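Local coordinates for mandelate racemase/muconate lactonizing enzyme (Jannaschia sp., PDB 4J3Z), which probably catalyses an enolase-superfamily reaction that starts by removing the proton alpha to a substrate carboxylate, its substrate being unestablished, at residues D8-A13 with L369-A374; T130-E135 with E148-S153; L188-C193 with A223-P228; R262-T267 with L284-G289; A344-R349 with L365-N370. One frame throughout, in Å; residues are numbered along the deposited sequence.

Contact 1: residues D8-A13 with L369-A374; sequences DIFAVA and LNDAIA
Phe-10 of strand 4-12 lays its ring against Leu-369, Asp-371 and Ala-374, so that the first strand of the N-terminal capping domain of this enolase-superfamily fold packs on the start of helix 371-376, far along the chain. From its backbone the CB of Phe-10 points toward the helix, and with CG anti to the carbonyl carbon (chi1 -66°) the ring reaches toward the helix start. Ring atom CD1 meets the methyl CB of Ala-374 at 4.0 Å. The CD2 half lies under the isobutyl group of Leu-369: CD2 is 3.7 Å and CE2 3.5 Å from its CD2 methyl. That methyl sits over one face of the ring, displaced toward the rim, in a CH-pi contact of 3.8 Å from Leu-369 CD2 to the ring centroid of Phe-10, 24° off the normal. Leu-369 comes from the direction opposite to Phe-10. The Asp-371 side chain crosses that of Phe-10 at about a right angle, its carboxylate plane 33° from the ring, and its OD1 has its strong partner elsewhere, in a salt bridge to Arg-28 on the neighbouring strand 24-31. Val-12, two residues along the same strand, makes a looser touch, its CG2 4.4 Å from Ala-374 O, and Phe-341 and Leu-345 of helix 340-345 also pack on Val-12. At the far end of the ring, Phe-10 CZ stands 3.8 Å from Asp-371 OD1.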
# COMPACT_ATOMS: atom_id res chain seq x y z
N ASP D 8 12.58 -4.75 49.39
CA ASP D 8 11.68 -5.69 50.04
C ASP D 8 10.50 -5.88 49.13
O ASP D 8 9.97 -4.92 48.58
CB ASP D 8 11.24 -5.16 51.41
CG ASP D 8 12.42 -4.82 52.31
OD1 ASP D 8 13.49 -5.47 52.20
OD2 ASP D 8 12.28 -3.89 53.13
N ILE D 9 10.12 -7.14 48.93
CA ILE D 9 9.00 -7.50 48.06
C ILE D 9 7.89 -8.05 48.94
O ILE D 9 8.16 -8.85 49.85
CB ILE D 9 9.40 -8.55 46.99
CG1 ILE D 9 10.60 -8.07 46.16
CG2 ILE D 9 8.23 -8.90 46.08
CD1 ILE D 9 11.06 -9.05 45.10
N PHE D 10 6.66 -7.60 48.68
CA PHE D 10 5.46 -8.06 49.39
C PHE D 10 4.50 -8.77 48.43
O PHE D 10 4.08 -8.21 47.41
CB PHE D 10 4.72 -6.88 50.04
CG PHE D 10 5.49 -6.20 51.15
CD1 PHE D 10 5.43 -6.69 52.45
CD2 PHE D 10 6.25 -5.07 50.90
CE1 PHE D 10 6.12 -6.07 53.48
CE2 PHE D 10 6.95 -4.44 51.92
CZ PHE D 10 6.89 -4.95 53.21
N ALA D 11 4.16 -10.01 48.76
CA ALA D 11 3.12 -10.73 48.03
C ALA D 11 1.83 -10.61 48.83
O ALA D 11 1.75 -11.10 49.96
CB ALA D 11 3.52 -12.18 47.86
N VAL D 12 0.84 -9.94 48.26
CA VAL D 12 -0.37 -9.60 49.00
C VAL D 12 -1.61 -10.30 48.44
O VAL D 12 -1.88 -10.23 47.25
CB VAL D 12 -0.57 -8.07 49.08
CG1 VAL D 12 -1.81 -7.74 49.89
CG2 VAL D 12 0.64 -7.39 49.71
N ALA D 13 -2.36 -10.98 49.30
CA ALA D 13 -3.64 -11.60 48.93
C ALA D 13 -4.80 -10.66 49.24
O ALA D 13 -5.04 -10.35 50.41
CB ALA D 13 -3.83 -12.93 49.66
N LEU D 369 2.95 2.42 52.39
CA LEU D 369 2.45 1.10 52.73
C LEU D 369 2.25 1.00 54.24
O LEU D 369 2.92 1.71 55.00
CB LEU D 369 3.41 0.02 52.24
CG LEU D 369 2.94 -1.43 52.28
CD1 LEU D 369 1.89 -1.72 51.21
CD2 LEU D 369 4.11 -2.38 52.14
N ASN D 370 1.32 0.15 54.66
CA ASN D 370 1.10 -0.16 56.08
C ASN D 370 1.51 -1.60 56.30
O ASN D 370 0.82 -2.53 55.87
CB ASN D 370 -0.38 -0.01 56.46
CG ASN D 370 -0.98 1.31 56.01
OD1 ASN D 370 -0.39 2.37 56.19
ND2 ASN D 370 -2.17 1.25 55.43
N ASP D 371 2.65 -1.78 56.96
CA ASP D 371 3.27 -3.10 57.10
C ASP D 371 2.35 -4.19 57.68
O ASP D 371 2.30 -5.32 57.17
CB ASP D 371 4.58 -2.99 57.88
CG ASP D 371 5.74 -2.49 57.02
OD1 ASP D 371 5.63 -2.49 55.77
OD2 ASP D 371 6.79 -2.12 57.59
N ALA D 372 1.62 -3.84 58.74
CA ALA D 372 0.75 -4.79 59.43
C ALA D 372 -0.33 -5.38 58.51
O ALA D 372 -0.55 -6.59 58.51
CB ALA D 372 0.13 -4.15 60.66
N ILE D 373 -0.98 -4.52 57.72
CA ILE D 373 -1.94 -4.94 56.71
C ILE D 373 -1.28 -5.82 55.66
O ILE D 373 -1.77 -6.91 55.33
CB ILE D 373 -2.63 -3.72 56.05
CG1 ILE D 373 -3.40 -2.91 57.10
CG2 ILE D 373 -3.57 -4.16 54.93
CD1 ILE D 373 -4.44 -3.69 57.88
N ALA D 374 -0.15 -5.34 55.14
CA ALA D 374 0.65 -6.08 54.18
C ALA D 374 0.90 -7.51 54.63
O ALA D 374 0.49 -8.45 53.96
CB ALA D 374 1.98 -5.36 53.93

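Contact 2: residues T130-E135 with E148-S153; sequences TYLYPE and EMAAES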
# COMPACT_ATOMS: atom_id res chain seq x y z
N THR D 130 -15.30 2.06 36.22
CA THR D 130 -15.19 0.84 37.02
C THR D 130 -15.81 -0.36 36.28
O THR D 130 -16.57 -0.19 35.33
CB THR D 130 -15.85 1.05 38.40
OG1 THR D 130 -15.73 -0.13 39.20
CG2 THR D 130 -17.32 1.43 38.25
N TYR D 131 -15.45 -1.57 36.71
CA TYR D 131 -16.22 -2.77 36.34
C TYR D 131 -17.61 -2.67 36.97
O TYR D 131 -17.82 -1.87 37.88
CB TYR D 131 -15.52 -4.04 36.83
CG TYR D 131 -14.90 -4.90 35.75
CD1 TYR D 131 -15.70 -5.72 34.94
CD2 TYR D 131 -13.51 -4.93 35.55
CE1 TYR D 131 -15.14 -6.52 33.96
CE2 TYR D 131 -12.94 -5.74 34.58
CZ TYR D 131 -13.76 -6.53 33.78
OH TYR D 131 -13.20 -7.33 32.81
N LEU D 132 -18.56 -3.48 36.49
CA LEU D 132 -19.89 -3.58 37.09
C LEU D 132 -19.95 -4.75 38.07
O LEU D 132 -20.12 -5.90 37.67
CB LEU D 132 -20.98 -3.72 36.03
CG LEU D 132 -21.42 -2.49 35.22
CD1 LEU D 132 -22.55 -2.89 34.30
CD2 LEU D 132 -21.86 -1.35 36.13
N TYR D 133 -19.80 -4.43 39.35
CA TYR D 133 -19.78 -5.42 40.40
C TYR D 133 -21.19 -5.65 40.98
O TYR D 133 -22.07 -4.79 40.82
CB TYR D 133 -18.82 -4.96 41.50
CG TYR D 133 -17.40 -4.73 41.02
CD1 TYR D 133 -16.63 -5.78 40.51
CD2 TYR D 133 -16.82 -3.46 41.09
CE1 TYR D 133 -15.34 -5.57 40.08
CE2 TYR D 133 -15.52 -3.24 40.66
CZ TYR D 133 -14.78 -4.30 40.16
OH TYR D 133 -13.50 -4.11 39.73
N PRO D 134 -21.41 -6.80 41.65
CA PRO D 134 -22.67 -7.11 42.34
C PRO D 134 -23.10 -6.05 43.36
O PRO D 134 -22.33 -5.66 44.25
CB PRO D 134 -22.36 -8.42 43.06
CG PRO D 134 -21.35 -9.08 42.19
CD PRO D 134 -20.51 -7.97 41.62
N GLU D 135 -24.33 -5.58 43.20
CA GLU D 135 -24.99 -4.75 44.19
C GLU D 135 -25.31 -5.66 45.40
O GLU D 135 -25.53 -6.86 45.22
CB GLU D 135 -26.26 -4.17 43.55
CG GLU D 135 -26.57 -2.71 43.82
CD GLU D 135 -25.36 -1.80 43.87
OE1 GLU D 135 -24.43 -1.96 43.04
OE2 GLU D 135 -25.34 -0.90 44.74
N GLU D 148 -30.33 -7.49 33.66
CA GLU D 148 -31.12 -6.67 34.58
C GLU D 148 -30.31 -6.28 35.82
O GLU D 148 -30.32 -5.12 36.24
CB GLU D 148 -32.40 -7.42 34.97
CG GLU D 148 -33.22 -7.96 33.79
CD GLU D 148 -32.51 -9.08 33.02
OE1 GLU D 148 -31.74 -9.83 33.65
OE2 GLU D 148 -32.72 -9.19 31.78
N MET D 149 -29.59 -7.24 36.39
CA MET D 149 -28.72 -6.98 37.54
C MET D 149 -27.56 -6.05 37.20
O MET D 149 -27.16 -5.22 38.01
CB MET D 149 -28.21 -8.30 38.13
CG MET D 149 -29.30 -9.17 38.72
SD MET D 149 -28.72 -10.72 39.43
CE MET D 149 -30.16 -11.73 39.14
N ALA D 150 -27.02 -6.18 35.98
CA ALA D 150 -25.98 -5.29 35.48
C ALA D 150 -26.51 -3.88 35.24
O ALA D 150 -25.80 -2.90 35.48
CB ALA D 150 -25.35 -5.87 34.22
N ALA D 151 -27.76 -3.76 34.77
CA ALA D 151 -28.44 -2.47 34.67
C ALA D 151 -28.61 -1.79 36.04
O ALA D 151 -28.30 -0.61 36.19
CB ALA D 151 -29.79 -2.61 33.97
N GLU D 152 -29.12 -2.53 37.02
CA GLU D 152 -29.25 -2.02 38.38
C GLU D 152 -27.91 -1.56 38.95
O GLU D 152 -27.80 -0.45 39.48
CB GLU D 152 -29.87 -3.07 39.31
CG GLU D 152 -31.32 -3.42 38.99
CD GLU D 152 -31.91 -4.45 39.95
OE1 GLU D 152 -31.20 -4.87 40.89
OE2 GLU D 152 -33.08 -4.83 39.77
N SER D 153 -26.89 -2.42 38.83
CA SER D 153 -25.53 -2.09 39.26
C SER D 153 -24.93 -0.92 38.47
O SER D 153 -24.11 -0.17 39.00
CB SER D 153 -24.62 -3.32 39.16
OG SER D 153 -23.24 -2.96 39.20
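Ser-153 and Leu-132 form the tight half of this contact, between the loop that leaves strand 125-131 and helix 147-159, the helix of a beta-alpha-beta crossover to the parallel strand 164-167. Ser-153 turns its hydroxyl to the loop, chi1 163° placing OG opposite the backbone N, and donates to Tyr-133 O at 2.7 Å, the donor tilted 19° from the carbonyl plane. Beside this bond the two methyls of Leu-132 rest on the helix at Ala-150 and Ser-153: CD1 lies 3.5 Å from Ala-150 O and 4.1 Å from Ala-150 CB, while CD2 is 3.7 Å from Ser-153 OG. Val-165, Phe-167 and Ile-196 close round the same leucine. The looser half lies beyond Pro-134. There Glu-135, its chain bent at chi2, brings OE1 only to 3.9 Å from Ser-153 CA, and that oxygen is spent on a salt bridge to Arg-157 of the same helix. Exposed Glu-152 turns instead to His-137 and His-138. The contact thus gives the buried hydroxyl of Ser-153 an acceptor and the loop carbonyl a donor beside the methyls of Leu-132, while the charged group works from the margin and ties the loop to the helix through the arginine.

Contact 3: residues L188-C193 with A223-P228; sequences LSARFC and AKAIEP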
# COMPACT_ATOMS: atom_id res chain seq x y z
N LEU D 188 -26.15 -12.52 24.66
CA LEU D 188 -25.89 -11.97 26.00
C LEU D 188 -25.17 -10.61 26.01
O LEU D 188 -25.44 -9.78 26.87
CB LEU D 188 -25.11 -12.98 26.87
CG LEU D 188 -24.98 -12.72 28.37
CD1 LEU D 188 -26.34 -12.75 29.07
CD2 LEU D 188 -24.03 -13.72 29.01
N SER D 189 -24.26 -10.39 25.05
CA SER D 189 -23.59 -9.10 24.85
C SER D 189 -24.53 -7.96 24.48
O SER D 189 -24.45 -6.87 25.05
CB SER D 189 -22.50 -9.21 23.77
OG SER D 189 -21.59 -10.26 24.04
N ALA D 190 -25.41 -8.20 23.51
CA ALA D 190 -26.44 -7.22 23.11
C ALA D 190 -27.47 -6.97 24.22
O ALA D 190 -27.75 -5.81 24.57
CB ALA D 190 -27.12 -7.64 21.81
N ARG D 191 -28.03 -8.04 24.78
CA ARG D 191 -28.98 -7.91 25.91
C ARG D 191 -28.37 -7.08 27.04
O ARG D 191 -29.04 -6.20 27.59
CB ARG D 191 -29.41 -9.28 26.43
CG ARG D 191 -30.57 -9.91 25.67
CD ARG D 191 -30.86 -11.34 26.15
NE ARG D 191 -30.91 -11.45 27.62
CZ ARG D 191 -30.79 -12.60 28.30
NH1 ARG D 191 -30.62 -13.75 27.66
NH2 ARG D 191 -30.84 -12.59 29.62
N PHE D 192 -27.11 -7.36 27.36
CA PHE D 192 -26.34 -6.56 28.33
C PHE D 192 -26.24 -5.10 27.95
O PHE D 192 -26.49 -4.22 28.79
CB PHE D 192 -24.95 -7.14 28.53
CG PHE D 192 -24.79 -7.95 29.79
CD1 PHE D 192 -25.44 -9.17 29.95
CD2 PHE D 192 -23.98 -7.49 30.81
CE1 PHE D 192 -25.29 -9.91 31.10
CE2 PHE D 192 -23.81 -8.23 31.97
CZ PHE D 192 -24.47 -9.44 32.12
N CYS D 193 -25.87 -4.82 26.70
CA CYS D 193 -25.77 -3.43 26.22
C CYS D 193 -27.11 -2.70 26.20
O CYS D 193 -27.18 -1.52 26.54
CB CYS D 193 -25.14 -3.37 24.81
SG CYS D 193 -23.35 -3.56 24.73
N ALA D 223 -19.04 -7.14 17.31
CA ALA D 223 -19.06 -5.69 17.18
C ALA D 223 -20.32 -5.21 16.45
O ALA D 223 -20.83 -4.12 16.72
CB ALA D 223 -17.82 -5.22 16.45
N LYS D 224 -20.80 -6.04 15.55
CA LYS D 224 -22.02 -5.83 14.81
C LYS D 224 -23.29 -5.89 15.63
O LYS D 224 -24.24 -5.20 15.33
CB LYS D 224 -22.08 -6.70 13.55
CG LYS D 224 -21.39 -6.13 12.33
CD LYS D 224 -21.56 -4.63 12.26
CE LYS D 224 -20.36 -3.91 11.72
NZ LYS D 224 -20.67 -2.65 11.03
N ALA D 225 -23.30 -6.73 16.65
CA ALA D 225 -24.47 -6.87 17.53
C ALA D 225 -24.56 -5.75 18.55
O ALA D 225 -25.66 -5.33 18.93
CB ALA D 225 -24.46 -8.21 18.25
N ILE D 226 -23.41 -5.25 18.98
CA ILE D 226 -23.38 -4.22 20.02
C ILE D 226 -23.29 -2.78 19.50
O ILE D 226 -23.45 -1.84 20.28
CB ILE D 226 -22.29 -4.49 21.06
CG1 ILE D 226 -20.90 -4.49 20.39
CG2 ILE D 226 -22.59 -5.79 21.80
CD1 ILE D 226 -19.73 -4.66 21.34
N GLU D 227 -23.06 -2.60 18.20
CA GLU D 227 -23.00 -1.25 17.64
C GLU D 227 -24.22 -0.37 17.93
O GLU D 227 -24.04 0.78 18.36
CB GLU D 227 -22.76 -1.29 16.14
CG GLU D 227 -21.32 -1.04 15.75
CD GLU D 227 -21.08 -1.36 14.30
OE1 GLU D 227 -22.09 -1.54 13.58
OE2 GLU D 227 -19.91 -1.43 13.88
N PRO D 228 -25.45 -0.88 17.68
CA PRO D 228 -26.63 -0.06 17.95
C PRO D 228 -26.65 0.58 19.35
O PRO D 228 -27.35 1.58 19.56
CB PRO D 228 -27.79 -1.05 17.81
CG PRO D 228 -27.30 -2.03 16.80
CD PRO D 228 -25.83 -2.16 17.04
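Ile-226 sets its CG2 methyl against both Ser-189 and Cys-193, residues one turn apart on helix 183-200, and this contact carries the packing against helix 216-226. The two helices are neighbours on the outside of the (beta/alpha)-barrel, with strand 205-209 between them in the chain. The chi1 of Ile-226 (61°) puts CG1 between the backbone N and the carbonyl carbon, which leaves CG2 anti to the carbonyl carbon and turned to the other helix. There CG2 is 3.9 Å from Ser-189 CB and 3.8 Å from Cys-193 SG, and the Cys-193 SG also comes to 3.9 Å from Ile-226 CB. The Ser-189 hydroxyl is bonded to Asp-185 O one turn back, and the serine meets the isoleucine by its CB and its carbonyl. Ala-190 fills the next position: its CB approaches Ala-225 O at 4.0 Å and Ala-225 CB at 4.5 Å. These small side chains let the backbones come close, with CA of Ala-190 and CA of Ile-226 5.3 Å apart. Phe-208 of strand 205-209 touches both Ser-189 and Ile-226. Away from the interface, Lys-224 NZ makes a salt bridge to Glu-227 OE1 at 3.1 Å, on the syn lone pair, and Lys-224 packs on Ser-254 of a second subunit. Between 188-193 and 223-228 there is no hydrogen bond: the join rests on methyl, sulfur and methylene surfaces and backbone carbonyls, so its hold probably comes from shape and apolar burial, while the Ser-189 hydroxyl is taken up by Asp-185 O and Lys-224 and Glu-227 by each other.

Contact 4: residues R262-T267 with L284-G289; sequences RLTGVT and LGRAGG
Thr-264 and Ala-287 have their CA atoms 3.9 Å apart where the loop after strand 257-259 meets the short, weakly bonded helical turn after strand 279-280, at the C-terminal mouth of the (beta/alpha)-barrel. Here the backbone of Gly-265 reaches over and its N-H donates to Ala-287 O at 2.9 Å, with an N-H...acceptor angle of 159°. The Thr-264 hydroxyl makes a second bond beside it: Thr-264 OG1 donates to Arg-286 O at 2.6 Å, coming from outside the carbonyl plane. Two successive carbonyls of 284-289 are thus each taken by a donor from 262-267. The side chain of Arg-286 then runs alongside Arg-262, both pointing the same way with their guanidinium planes 44° apart. Its CG passes 3.8 Å from Leu-263 O, its chain bends at chi3 (-69°), and NH1 ends 3.7 Å from both CA and CG of Arg-262 while donating to Glu-261 O. The charged atoms do not touch, Arg-262 NE lying 6.1 Å from Arg-286 NH1, and Arg-262 has Glu-236 as its salt-bridge partner. With a leucine replacing Arg-286, Glu-261 O would probably lose this donor and a gap would be likely to open beside Arg-262. A third subunit closes over the group, with Arg-86 of that chain bonded to Arg-262 O. In this family the active site lies at the same mouth of the barrel, which these segments probably help to frame. Ala-287 CB sits 4.2 Å from Leu-263 O.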
# COMPACT_ATOMS: atom_id res chain seq x y z
N ARG D 262 -1.99 -6.27 27.87
CA ARG D 262 -1.08 -7.40 27.82
C ARG D 262 0.17 -7.07 26.99
O ARG D 262 1.04 -7.93 26.78
CB ARG D 262 -1.81 -8.66 27.34
CG ARG D 262 -2.76 -9.21 28.41
CD ARG D 262 -3.44 -10.51 28.00
NE ARG D 262 -4.63 -10.27 27.19
CZ ARG D 262 -5.39 -11.21 26.63
NH1 ARG D 262 -5.09 -12.50 26.77
NH2 ARG D 262 -6.44 -10.85 25.91
N LEU D 263 0.27 -5.81 26.55
CA LEU D 263 1.43 -5.34 25.80
C LEU D 263 2.49 -4.71 26.70
O LEU D 263 2.18 -4.10 27.72
CB LEU D 263 1.02 -4.36 24.70
CG LEU D 263 0.03 -4.81 23.62
CD1 LEU D 263 -0.21 -3.67 22.64
CD2 LEU D 263 0.53 -6.04 22.88
N THR D 264 3.75 -4.88 26.30
CA THR D 264 4.88 -4.33 27.03
C THR D 264 5.85 -3.66 26.06
O THR D 264 6.05 -4.14 24.95
CB THR D 264 5.58 -5.40 27.90
OG1 THR D 264 6.48 -4.77 28.81
CG2 THR D 264 6.35 -6.42 27.07
N GLY D 265 6.43 -2.54 26.48
CA GLY D 265 7.39 -1.85 25.64
C GLY D 265 6.73 -0.98 24.59
O GLY D 265 5.84 -1.43 23.86
N VAL D 266 7.17 0.26 24.52
CA VAL D 266 6.57 1.27 23.64
C VAL D 266 6.52 0.83 22.18
O VAL D 266 5.62 1.23 21.44
CB VAL D 266 7.27 2.66 23.83
CG1 VAL D 266 8.58 2.75 23.07
CG2 VAL D 266 6.34 3.80 23.46
N THR D 267 7.46 -0.03 21.76
CA THR D 267 7.45 -0.62 20.42
C THR D 267 6.23 -1.50 20.11
O THR D 267 5.76 -1.54 18.96
CB THR D 267 8.73 -1.43 20.13
OG1 THR D 267 8.79 -1.76 18.73
CG2 THR D 267 8.81 -2.72 20.99
N LEU D 284 0.69 -0.35 33.82
CA LEU D 284 2.00 0.25 34.07
C LEU D 284 3.01 -0.72 34.66
O LEU D 284 4.20 -0.62 34.37
CB LEU D 284 1.87 1.52 34.91
CG LEU D 284 1.89 2.86 34.16
CD1 LEU D 284 1.24 2.80 32.78
CD2 LEU D 284 1.23 3.95 34.99
N GLY D 285 2.54 -1.66 35.47
CA GLY D 285 3.40 -2.66 36.11
C GLY D 285 3.89 -3.75 35.17
O GLY D 285 4.60 -4.66 35.60
N ARG D 286 3.50 -3.66 33.90
CA ARG D 286 3.94 -4.57 32.84
C ARG D 286 4.59 -3.81 31.69
O ARG D 286 5.63 -4.23 31.16
CB ARG D 286 2.74 -5.37 32.32
CG ARG D 286 2.92 -6.03 30.96
CD ARG D 286 1.74 -6.93 30.62
NE ARG D 286 1.70 -8.11 31.49
CZ ARG D 286 0.60 -8.80 31.79
NH1 ARG D 286 -0.59 -8.44 31.31
NH2 ARG D 286 0.70 -9.86 32.59
N ALA D 287 3.97 -2.69 31.29
CA ALA D 287 4.37 -1.92 30.10
C ALA D 287 5.81 -1.40 30.12
O ALA D 287 6.39 -1.16 29.07
CB ALA D 287 3.41 -0.75 29.88
N GLY D 288 6.36 -1.22 31.32
CA GLY D 288 7.71 -0.69 31.45
C GLY D 288 7.80 0.47 32.43
O GLY D 288 8.86 1.07 32.57
N GLY D 289 6.68 0.78 33.08
CA GLY D 289 6.65 1.79 34.14
C GLY D 289 6.06 3.14 33.77
O GLY D 289 5.51 3.32 32.68

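Contact 5: residues A344-R349 with L365-N370; sequences ALVTGR and LGITLN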
# COMPACT_ATOMS: atom_id res chain seq x y z
N ALA D 344 -7.21 0.27 52.67
CA ALA D 344 -6.57 -0.18 53.91
C ALA D 344 -5.08 -0.47 53.72
O ALA D 344 -4.26 -0.14 54.59
CB ALA D 344 -7.27 -1.43 54.45
N LEU D 345 -4.73 -1.09 52.59
CA LEU D 345 -3.34 -1.53 52.35
C LEU D 345 -2.34 -0.38 52.36
O LEU D 345 -1.23 -0.52 52.87
CB LEU D 345 -3.22 -2.37 51.06
CG LEU D 345 -1.85 -3.01 50.74
CD1 LEU D 345 -1.23 -3.74 51.93
CD2 LEU D 345 -1.93 -3.94 49.54
N VAL D 346 -2.74 0.77 51.82
CA VAL D 346 -1.92 1.98 51.86
C VAL D 346 -2.66 3.11 52.59
O VAL D 346 -3.88 3.03 52.79
CB VAL D 346 -1.52 2.44 50.43
CG1 VAL D 346 -0.48 1.51 49.82
CG2 VAL D 346 -2.75 2.56 49.54
N THR D 347 -1.93 4.14 53.01
CA THR D 347 -2.56 5.42 53.34
C THR D 347 -2.12 6.46 52.30
O THR D 347 -0.92 6.61 52.04
CB THR D 347 -2.28 5.91 54.78
OG1 THR D 347 -0.94 6.39 54.90
CG2 THR D 347 -2.55 4.79 55.82
N GLY D 348 -3.08 7.13 51.68
CA GLY D 348 -2.79 8.13 50.65
C GLY D 348 -3.38 7.84 49.28
O GLY D 348 -3.35 8.68 48.39
N ARG D 349 -3.91 6.63 49.12
CA ARG D 349 -4.55 6.22 47.88
C ARG D 349 -5.45 7.32 47.30
O ARG D 349 -6.25 7.91 48.04
CB ARG D 349 -5.38 4.97 48.11
CG ARG D 349 -5.78 4.23 46.85
CD ARG D 349 -6.77 3.12 47.16
NE ARG D 349 -8.09 3.67 47.46
CZ ARG D 349 -9.03 3.88 46.55
NH1 ARG D 349 -10.19 4.40 46.92
NH2 ARG D 349 -8.80 3.58 45.27
N LEU D 365 4.43 9.41 45.18
CA LEU D 365 3.14 8.90 44.76
C LEU D 365 2.06 9.23 45.78
O LEU D 365 0.87 9.05 45.52
CB LEU D 365 3.21 7.40 44.45
CG LEU D 365 4.14 7.00 43.30
CD1 LEU D 365 4.31 5.49 43.22
CD2 LEU D 365 3.64 7.56 41.98
N GLY D 366 2.51 9.72 46.94
CA GLY D 366 1.62 10.14 48.03
C GLY D 366 1.06 8.96 48.80
O GLY D 366 0.15 9.11 49.62
N ILE D 367 1.61 7.77 48.53
CA ILE D 367 1.15 6.53 49.17
C ILE D 367 2.24 5.89 50.02
O ILE D 367 3.37 5.70 49.57
CB ILE D 367 0.59 5.51 48.15
CG1 ILE D 367 1.58 5.28 46.99
CG2 ILE D 367 -0.75 5.99 47.61
CD1 ILE D 367 1.23 4.13 46.07
N THR D 368 1.90 5.61 51.27
CA THR D 368 2.77 4.83 52.15
C THR D 368 2.13 3.46 52.29
O THR D 368 0.91 3.34 52.26
CB THR D 368 2.93 5.52 53.52
OG1 THR D 368 3.37 6.87 53.33
CG2 THR D 368 3.95 4.80 54.40
N LEU D 369 2.95 2.42 52.39
CA LEU D 369 2.45 1.10 52.73
C LEU D 369 2.25 1.00 54.24
O LEU D 369 2.92 1.71 55.00
CB LEU D 369 3.41 0.02 52.24
CG LEU D 369 2.94 -1.43 52.28
CD1 LEU D 369 1.89 -1.72 51.21
CD2 LEU D 369 4.11 -2.38 52.14
N ASN D 370 1.32 0.15 54.66
CA ASN D 370 1.10 -0.16 56.08
C ASN D 370 1.51 -1.60 56.30
O ASN D 370 0.82 -2.53 55.87
CB ASN D 370 -0.38 -0.01 56.46
CG ASN D 370 -0.98 1.31 56.01
OD1 ASN D 370 -0.39 2.37 56.19
ND2 ASN D 370 -2.17 1.25 55.43
O HOH W 1 1.33 8.35 53.61
O HOH W 2 -1.57 9.98 46.68
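With CG anti to the carbonyl carbon (chi1 -50°) and the amide turned to chi2 -47°, Asn-370 swings its side chain back across the end of helix 340-345, and ND2 donates to Ala-344 O at 2.6 Å. That oxygen lies in the amide plane of Asn-370, though the N-H...acceptor angle is a bent 133°. The other amide atom, OD1, comes 3.3 Å from Thr-347 CG2. The backbone of the same residue adds a bond, Asn-370 N to Leu-345 O at 3.2 Å. If an alanine replaced Asn-370, Ala-344 O would probably be left without this donor and Thr-347 CG2 without its neighbour. Strands 346-347 and 368-369 form a short two-stranded antiparallel sheet. Thr-347 and Thr-368 are its hydrogen-bonded pair, joined by Thr-347 N to Thr-368 O at 3.0 Å and Thr-368 N to Thr-347 O at 3.1 Å, with their side chains side by side on one face. On the buried side Leu-345 CD1 meets Leu-369 CD1 at 3.8 Å, and Ile-367 tucks its CG2 under the peptide joining Gly-348 and Arg-349. Gly-348 lies so close to Gly-366 that its CA makes a CA-H...O contact of 3.3 Å to Gly-366 O, a place where a CB would clash. One water bridges Gly-348 O, at 2.8 Å, and Leu-365 O.

Contact 1 joins the first strand to a late helix, 371-376: its segments enclose contacts 2, 3 and 4, which follow in that order, and contact 5 ends on the same stretch, sharing 369-370. Contacts 1 and 5 therefore adjoin, their centres about 11 Å apart, with strand 368-369 running into helix 371-376 and Leu-345 packing on Val-12, Ile-373 and Ala-374. Contacts 2 and 3 lie about 17 Å apart between centres, where Ala-150 of helix 147-159 meets Phe-192 of helix 183-200. The centre of contact 4 is about 24 Å from those of contacts 1 and 5. The contacts thus fall into two neighbourhoods, 1 with 5 and 2 with 3, and a separate contact 4 at the barrel mouth.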